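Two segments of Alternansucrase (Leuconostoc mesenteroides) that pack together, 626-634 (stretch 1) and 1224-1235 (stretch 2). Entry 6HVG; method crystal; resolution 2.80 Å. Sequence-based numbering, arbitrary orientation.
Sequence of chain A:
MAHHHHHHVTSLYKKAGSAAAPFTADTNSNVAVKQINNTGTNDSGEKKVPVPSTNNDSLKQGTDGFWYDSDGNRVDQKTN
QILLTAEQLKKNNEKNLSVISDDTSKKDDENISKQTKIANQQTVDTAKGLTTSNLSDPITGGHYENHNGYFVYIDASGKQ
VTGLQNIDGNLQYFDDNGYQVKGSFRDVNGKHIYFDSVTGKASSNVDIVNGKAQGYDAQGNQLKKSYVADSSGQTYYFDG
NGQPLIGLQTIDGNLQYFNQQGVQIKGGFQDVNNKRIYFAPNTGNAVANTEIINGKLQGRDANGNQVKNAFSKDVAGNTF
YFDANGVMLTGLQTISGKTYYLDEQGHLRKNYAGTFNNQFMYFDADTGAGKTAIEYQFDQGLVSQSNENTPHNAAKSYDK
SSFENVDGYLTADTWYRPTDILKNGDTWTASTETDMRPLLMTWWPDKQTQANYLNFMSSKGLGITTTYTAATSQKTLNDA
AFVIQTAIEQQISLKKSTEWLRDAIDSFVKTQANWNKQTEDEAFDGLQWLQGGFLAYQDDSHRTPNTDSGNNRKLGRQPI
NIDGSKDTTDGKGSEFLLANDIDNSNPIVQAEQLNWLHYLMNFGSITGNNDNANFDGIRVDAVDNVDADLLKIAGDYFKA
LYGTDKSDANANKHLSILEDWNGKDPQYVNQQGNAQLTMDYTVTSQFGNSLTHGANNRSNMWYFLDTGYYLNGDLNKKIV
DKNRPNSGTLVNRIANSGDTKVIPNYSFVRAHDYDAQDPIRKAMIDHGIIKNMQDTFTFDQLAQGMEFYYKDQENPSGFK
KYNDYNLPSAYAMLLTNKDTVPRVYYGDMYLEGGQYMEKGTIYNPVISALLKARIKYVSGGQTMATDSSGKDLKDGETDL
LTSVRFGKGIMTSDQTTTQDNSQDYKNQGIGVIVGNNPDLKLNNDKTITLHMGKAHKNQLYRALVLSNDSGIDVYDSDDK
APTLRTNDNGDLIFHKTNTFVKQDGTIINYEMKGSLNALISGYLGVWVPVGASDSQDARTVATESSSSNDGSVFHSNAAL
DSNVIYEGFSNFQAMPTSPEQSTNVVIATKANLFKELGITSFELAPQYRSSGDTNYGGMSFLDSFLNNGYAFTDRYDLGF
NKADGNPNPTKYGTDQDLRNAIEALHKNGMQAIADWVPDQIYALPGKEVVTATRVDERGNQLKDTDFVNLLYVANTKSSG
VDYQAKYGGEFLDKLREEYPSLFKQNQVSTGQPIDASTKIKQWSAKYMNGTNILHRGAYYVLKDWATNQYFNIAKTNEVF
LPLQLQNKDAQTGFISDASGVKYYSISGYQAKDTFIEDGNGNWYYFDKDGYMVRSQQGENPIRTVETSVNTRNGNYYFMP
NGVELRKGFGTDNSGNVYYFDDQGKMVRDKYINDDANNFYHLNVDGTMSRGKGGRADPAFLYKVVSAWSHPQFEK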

ATOM      1  N   VAL A 626      14.625   3.440   7.214  1.00 40.91           N
ATOM      2  CA  VAL A 626      15.278   4.209   8.261  1.00 41.52           C
ATOM      3  C   VAL A 626      16.734   4.529   7.889  1.00 40.71           C
ATOM      4  O   VAL A 626      17.227   4.105   6.846  1.00 40.79           O
ATOM      5  CB  VAL A 626      15.275   3.457   9.606  1.00 45.00           C
ATOM      6  CG1 VAL A 626      13.853   3.102  10.018  1.00 45.42           C
ATOM      7  CG2 VAL A 626      16.170   2.220   9.569  1.00 43.72           C
ATOM      8  N   ASP A 627      17.395   5.321   8.729  1.00 41.92           N
ATOM      9  CA  ASP A 627      18.803   5.705   8.528  1.00 45.52           C
ATOM     10  C   ASP A 627      19.714   4.531   8.877  1.00 45.09           C
ATOM     11  O   ASP A 627      19.699   4.014  10.000  1.00 48.59           O
ATOM     12  CB  ASP A 627      19.164   6.938   9.375  1.00 45.94           C
ATOM     13  CG  ASP A 627      20.498   7.566   8.981  1.00 47.12           C
ATOM     14  OD1 ASP A 627      21.515   6.856   8.842  1.00 49.19           O
ATOM     15  OD2 ASP A 627      20.540   8.791   8.839  1.00 49.67           O
ATOM     16  N   ALA A 628      20.506   4.109   7.905  1.00 43.73           N
ATOM     17  CA  ALA A 628      21.304   2.895   8.042  1.00 47.54           C
ATOM     18  C   ALA A 628      22.391   2.960   9.138  1.00 50.02           C
ATOM     19  O   ALA A 628      22.992   1.942   9.475  1.00 51.22           O
ATOM     20  CB  ALA A 628      21.916   2.551   6.701  1.00 47.92           C
ATOM     21  N   ASP A 629      22.652   4.144   9.681  1.00 50.12           N
ATOM     22  CA  ASP A 629      23.511   4.270  10.861  1.00 50.01           C
ATOM     23  C   ASP A 629      23.081   3.367  12.003  1.00 45.93           C
ATOM     24  O   ASP A 629      23.915   2.911  12.777  1.00 48.09           O
ATOM     25  CB  ASP A 629      23.503   5.707  11.381  1.00 54.63           C
ATOM     26  CG  ASP A 629      24.318   6.670  10.522  1.00 58.70           C
ATOM     27  OD1 ASP A 629      25.198   6.221   9.743  1.00 60.07           O
ATOM     28  OD2 ASP A 629      24.077   7.894  10.667  1.00 58.75           O
ATOM     29  N   LEU A 630      21.786   3.105  12.111  1.00 42.37           N
ATOM     30  CA  LEU A 630      21.278   2.273  13.180  1.00 40.25           C
ATOM     31  C   LEU A 630      21.878   0.880  13.174  1.00 41.62           C
ATOM     32  O   LEU A 630      21.968   0.243  14.225  1.00 43.35           O
ATOM     33  CB  LEU A 630      19.745   2.183  13.137  1.00 39.78           C
ATOM     34  CG  LEU A 630      18.958   3.457  13.434  1.00 40.18           C
ATOM     35  CD1 LEU A 630      17.470   3.148  13.493  1.00 39.13           C
ATOM     36  CD2 LEU A 630      19.418   4.112  14.728  1.00 42.51           C
ATOM     37  N   LEU A 631      22.262   0.384  12.005  1.00 43.00           N
ATOM     38  CA  LEU A 631      22.858  -0.936  11.924  1.00 44.71           C
ATOM     39  C   LEU A 631      24.228  -0.934  12.591  1.00 46.55           C
ATOM     40  O   LEU A 631      24.570  -1.880  13.329  1.00 49.82           O
ATOM     41  CB  LEU A 631      22.977  -1.405  10.470  1.00 46.42           C
ATOM     42  CG  LEU A 631      21.708  -1.449   9.623  1.00 46.29           C
ATOM     43  CD1 LEU A 631      21.976  -2.117   8.295  1.00 47.85           C
ATOM     44  CD2 LEU A 631      20.587  -2.173  10.329  1.00 48.18           C
ATOM     45  N   LYS A 632      24.997   0.122  12.327  1.00 45.92           N
ATOM     46  CA  LYS A 632      26.328   0.305  12.915  1.00 46.53           C
ATOM     47  C   LYS A 632      26.243   0.518  14.419  1.00 47.28           C
ATOM     48  O   LYS A 632      27.029  -0.062  15.172  1.00 49.77           O
ATOM     49  CB  LYS A 632      27.019   1.505  12.285  1.00 47.91           C
ATOM     50  CG  LYS A 632      28.508   1.541  12.504  1.00 51.19           C
ATOM     51  CD  LYS A 632      29.052   2.954  12.450  1.00 55.87           C
ATOM     52  CE  LYS A 632      30.575   2.965  12.336  1.00 63.00           C
ATOM     53  NZ  LYS A 632      31.268   2.253  13.454  1.00 64.06           N
ATOM     54  N   ILE A 633      25.274   1.324  14.852  1.00 45.88           N
ATOM     55  CA  ILE A 633      25.060   1.572  16.274  1.00 47.39           C
ATOM     56  C   ILE A 633      24.756   0.279  17.008  1.00 46.81           C
ATOM     57  O   ILE A 633      25.331  -0.004  18.058  1.00 46.78           O
ATOM     58  CB  ILE A 633      23.928   2.592  16.510  1.00 48.45           C
ATOM     59  CG1 ILE A 633      24.352   3.974  16.003  1.00 49.33           C
ATOM     60  CG2 ILE A 633      23.549   2.675  17.988  1.00 50.17           C
ATOM     61  CD1 ILE A 633      23.180   4.871  15.655  1.00 50.58           C
ATOM     62  N   ALA A 634      23.845  -0.498  16.450  1.00 47.18           N
ATOM     63  CA  ALA A 634      23.497  -1.803  17.001  1.00 47.89           C
ATOM     64  C   ALA A 634      24.694  -2.765  16.976  1.00 49.56           C
ATOM     65  O   ALA A 634      24.981  -3.434  17.966  1.00 51.61           O
ATOM     66  CB  ALA A 634      22.349  -2.397  16.208  1.00 48.38           C
TER
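Stretch 2 1224-1235: KQNQVSTGQPID

Stretch 2 has no regular strand and, over the residues that touch stretch 1, no helix. It lies as an irregular loop against the start of the helix in stretch 1. Gln 1225 to Gln 1227 are extended; Val 1228 and Ser 1229 have helix-like angles. The loop passes Lys 632 at Gln 1225 and reaches Asp 629 and Asp 627 at Ser 1229, so this part runs against the helix direction. It then turns, and Ile 1234 comes back to Ile 633. The nearest CA atoms across the contact are those of Asp 629 and Gln 1227, 6.1 Å apart. The loop folds back on itself: Gln 1227 N donates to Gln 1232 O at 2.8 Å, and a weak bond joins Gly 1231 N to Gln 1227 O at 3.1 Å. Gly 1231 has a positive phi of 73°, which favours glycine. Thr 1230 OG1 accepts from Gln 1232 N at 3.0 Å.

The polar centre of the contact is Ser 1229. Its backbone N donates to Asp 629 OD1 at 3.2 Å, with a nearly straight angle of 176°. Its hydroxyl OG lies 2.5 Å from Asp 629 OD2 and 2.8 Å from Asp 627 OD2. One hydroxyl proton cannot serve both carboxylates fully, and the geometry does not settle which receives it. Asp 629 OD2 also has a hydrogen bond elsewhere in the structure. Asp 627 is engaged on its other oxygen too: OD1 accepts from Asp 629 N at 3.1 Å, a capping bond ahead of the helix. The two acidic side chains thus link the helix start to the loop.

Further along the helix no hydrogen bond crosses between the stretches. Lys 632 extends past Gln 1227, with CD 3.3 Å from Gln 1227 OE1, and its NZ reaches within 3.7 Å of Gln 1225 CG. That NZ is hydrogen-bonded to a residue just outside the stretches. Ile 633 CG1 lies 3.3 Å from Gln 1227 NE2. Ile 633 CD1 meets Ile 1234 CG2 at 3.9 Å, an apolar contact between two buried side chains. In all, 414 Å² is buried between the stretches, both sides summed.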

ATOM      1  N   LYS A1224      31.819   8.439  20.955  1.00 70.58           N
ATOM      2  CA  LYS A1224      32.827   9.240  20.254  1.00 74.82           C
ATOM      3  C   LYS A1224      33.008   8.868  18.783  1.00 70.08           C
ATOM      4  O   LYS A1224      33.482   9.682  18.007  1.00 72.38           O
ATOM      5  CB  LYS A1224      34.164   9.161  20.989  1.00 82.83           C
ATOM      6  CG  LYS A1224      34.162   9.916  22.325  1.00 91.33           C
ATOM      7  CD  LYS A1224      35.415   9.638  23.158  1.00 97.95           C
ATOM      8  CE  LYS A1224      36.658  10.297  22.577  1.00 97.91           C
ATOM      9  NZ  LYS A1224      37.867   9.867  23.325  1.00 98.49           N
ATOM     10  N   GLN A1225      32.621   7.658  18.402  1.00 68.28           N
ATOM     11  CA  GLN A1225      32.737   7.203  17.013  1.00 70.25           C
ATOM     12  C   GLN A1225      31.750   7.898  16.084  1.00 66.28           C
ATOM     13  O   GLN A1225      30.550   7.934  16.374  1.00 64.71           O
ATOM     14  CB  GLN A1225      32.478   5.697  16.952  1.00 75.27           C
ATOM     15  CG  GLN A1225      32.359   5.122  15.546  1.00 81.91           C
ATOM     16  CD  GLN A1225      33.700   4.873  14.894  1.00 89.46           C
ATOM     17  OE1 GLN A1225      34.653   4.424  15.549  1.00 91.27           O
ATOM     18  NE2 GLN A1225      33.777   5.115  13.588  1.00 90.56           N
ATOM     19  N   ASN A1226      32.247   8.419  14.961  1.00 61.53           N
ATOM     20  CA  ASN A1226      31.379   9.053  13.953  1.00 59.38           C
ATOM     21  C   ASN A1226      30.570   8.070  13.128  1.00 56.27           C
ATOM     22  O   ASN A1226      31.072   7.042  12.703  1.00 57.52           O
ATOM     23  CB  ASN A1226      32.179   9.895  12.965  1.00 62.35           C
ATOM     24  CG  ASN A1226      32.690  11.176  13.571  1.00 64.77           C
ATOM     25  OD1 ASN A1226      31.981  11.860  14.307  1.00 69.42           O
ATOM     26  ND2 ASN A1226      33.928  11.513  13.259  1.00 67.51           N
ATOM     27  N   GLN A1227      29.307   8.422  12.920  1.00 54.98           N
ATOM     28  CA  GLN A1227      28.387   7.705  12.058  1.00 50.26           C
ATOM     29  C   GLN A1227      28.502   8.234  10.637  1.00 47.71           C
ATOM     30  O   GLN A1227      28.803   9.388  10.439  1.00 52.06           O
ATOM     31  CB  GLN A1227      26.951   7.895  12.568  1.00 49.42           C
ATOM     32  CG  GLN A1227      26.704   7.316  13.950  1.00 48.27           C
ATOM     33  CD  GLN A1227      26.856   5.832  13.952  1.00 49.74           C
ATOM     34  OE1 GLN A1227      26.657   5.179  12.910  1.00 57.43           O
ATOM     35  NE2 GLN A1227      27.205   5.265  15.104  1.00 47.31           N
ATOM     36  N   VAL A1228      28.230   7.395   9.653  1.00 48.36           N
ATOM     37  CA  VAL A1228      28.515   7.717   8.270  1.00 49.99           C
ATOM     38  C   VAL A1228      27.589   8.755   7.680  1.00 50.97           C
ATOM     39  O   VAL A1228      28.053   9.690   7.029  1.00 50.62           O
ATOM     40  CB  VAL A1228      28.479   6.459   7.383  1.00 54.68           C
ATOM     41  CG1 VAL A1228      28.683   6.805   5.897  1.00 53.38           C
ATOM     42  CG2 VAL A1228      29.545   5.469   7.860  1.00 56.79           C
ATOM     43  N   SER A1229      26.282   8.602   7.894  1.00 53.21           N
ATOM     44  CA  SER A1229      25.296   9.476   7.241  1.00 50.88           C
ATOM     45  C   SER A1229      25.392  10.922   7.694  1.00 50.98           C
ATOM     46  O   SER A1229      25.042  11.812   6.932  1.00 52.50           O
ATOM     47  CB  SER A1229      23.863   8.958   7.451  1.00 50.70           C
ATOM     48  OG  SER A1229      23.329   9.330   8.709  1.00 48.31           O
ATOM     49  N   THR A1230      25.866  11.151   8.921  1.00 52.75           N
ATOM     50  CA  THR A1230      25.889  12.484   9.528  1.00 55.51           C
ATOM     51  C   THR A1230      27.269  13.130   9.683  1.00 56.34           C
ATOM     52  O   THR A1230      27.363  14.341   9.895  1.00 57.83           O
ATOM     53  CB  THR A1230      25.289  12.444  10.946  1.00 57.29           C
ATOM     54  OG1 THR A1230      26.099  11.615  11.785  1.00 53.88           O
ATOM     55  CG2 THR A1230      23.850  11.927  10.926  1.00 60.20           C
ATOM     56  N   GLY A1231      28.325  12.327   9.649  1.00 56.42           N
ATOM     57  CA  GLY A1231      29.663  12.810   9.965  1.00 57.72           C
ATOM     58  C   GLY A1231      29.875  13.085  11.450  1.00 62.16           C
ATOM     59  O   GLY A1231      30.957  13.526  11.852  1.00 59.09           O
ATOM     60  N   GLN A1232      28.860  12.786  12.268  1.00 66.83           N
ATOM     61  CA  GLN A1232      28.843  13.113  13.693  1.00 67.68           C
ATOM     62  C   GLN A1232      28.725  11.833  14.502  1.00 61.49           C
ATOM     63  O   GLN A1232      28.309  10.810  13.976  1.00 57.74           O
ATOM     64  CB  GLN A1232      27.650  14.024  14.020  1.00 74.34           C
ATOM     65  CG  GLN A1232      27.778  15.445  13.489  1.00 81.76           C
ATOM     66  CD  GLN A1232      28.917  16.204  14.171  1.00 89.85           C
ATOM     67  OE1 GLN A1232      29.935  16.522  13.542  1.00 94.35           O
ATOM     68  NE2 GLN A1232      28.765  16.468  15.473  1.00 89.23           N
ATOM     69  N   PRO A1233      29.102  11.884  15.784  1.00 56.21           N
ATOM     70  CA  PRO A1233      28.812  10.773  16.665  1.00 54.80           C
ATOM     71  C   PRO A1233      27.410  10.915  17.257  1.00 52.75           C
ATOM     72  O   PRO A1233      26.818  11.993  17.199  1.00 59.91           O
ATOM     73  CB  PRO A1233      29.884  10.921  17.748  1.00 55.14           C
ATOM     74  CG  PRO A1233      30.200  12.365  17.795  1.00 55.02           C
ATOM     75  CD  PRO A1233      29.793  12.974  16.489  1.00 54.58           C
ATOM     76  N   ILE A1234      26.891   9.851  17.841  1.00 50.57           N
ATOM     77  CA  ILE A1234      25.627   9.939  18.559  1.00 51.40           C
ATOM     78  C   ILE A1234      25.771  10.900  19.734  1.00 52.62           C
ATOM     79  O   ILE A1234      26.875  11.096  20.285  1.00 54.94           O
ATOM     80  CB  ILE A1234      25.113   8.565  19.056  1.00 52.80           C
ATOM     81  CG1 ILE A1234      26.067   7.943  20.073  1.00 55.32           C
ATOM     82  CG2 ILE A1234      24.905   7.602  17.886  1.00 51.83           C
ATOM     83  CD1 ILE A1234      25.465   6.756  20.794  1.00 57.51           C
ATOM     84  N   ASP A1235      24.648  11.507  20.100  1.00 51.65           N
ATOM     85  CA  ASP A1235      24.638  12.570  21.076  1.00 55.60           C
ATOM     86  C   ASP A1235      23.736  12.187  22.241  1.00 56.49           C
ATOM     87  O   ASP A1235      22.522  12.283  22.147  1.00 58.84           O
ATOM     88  CB  ASP A1235      24.185  13.877  20.397  1.00 55.47           C
ATOM     89  CG  ASP A1235      24.202  15.075  21.325  1.00 54.90           C
ATOM     90  OD1 ASP A1235      24.612  14.936  22.506  1.00 54.03           O
ATOM     91  OD2 ASP A1235      23.778  16.164  20.863  1.00 54.90           O
TER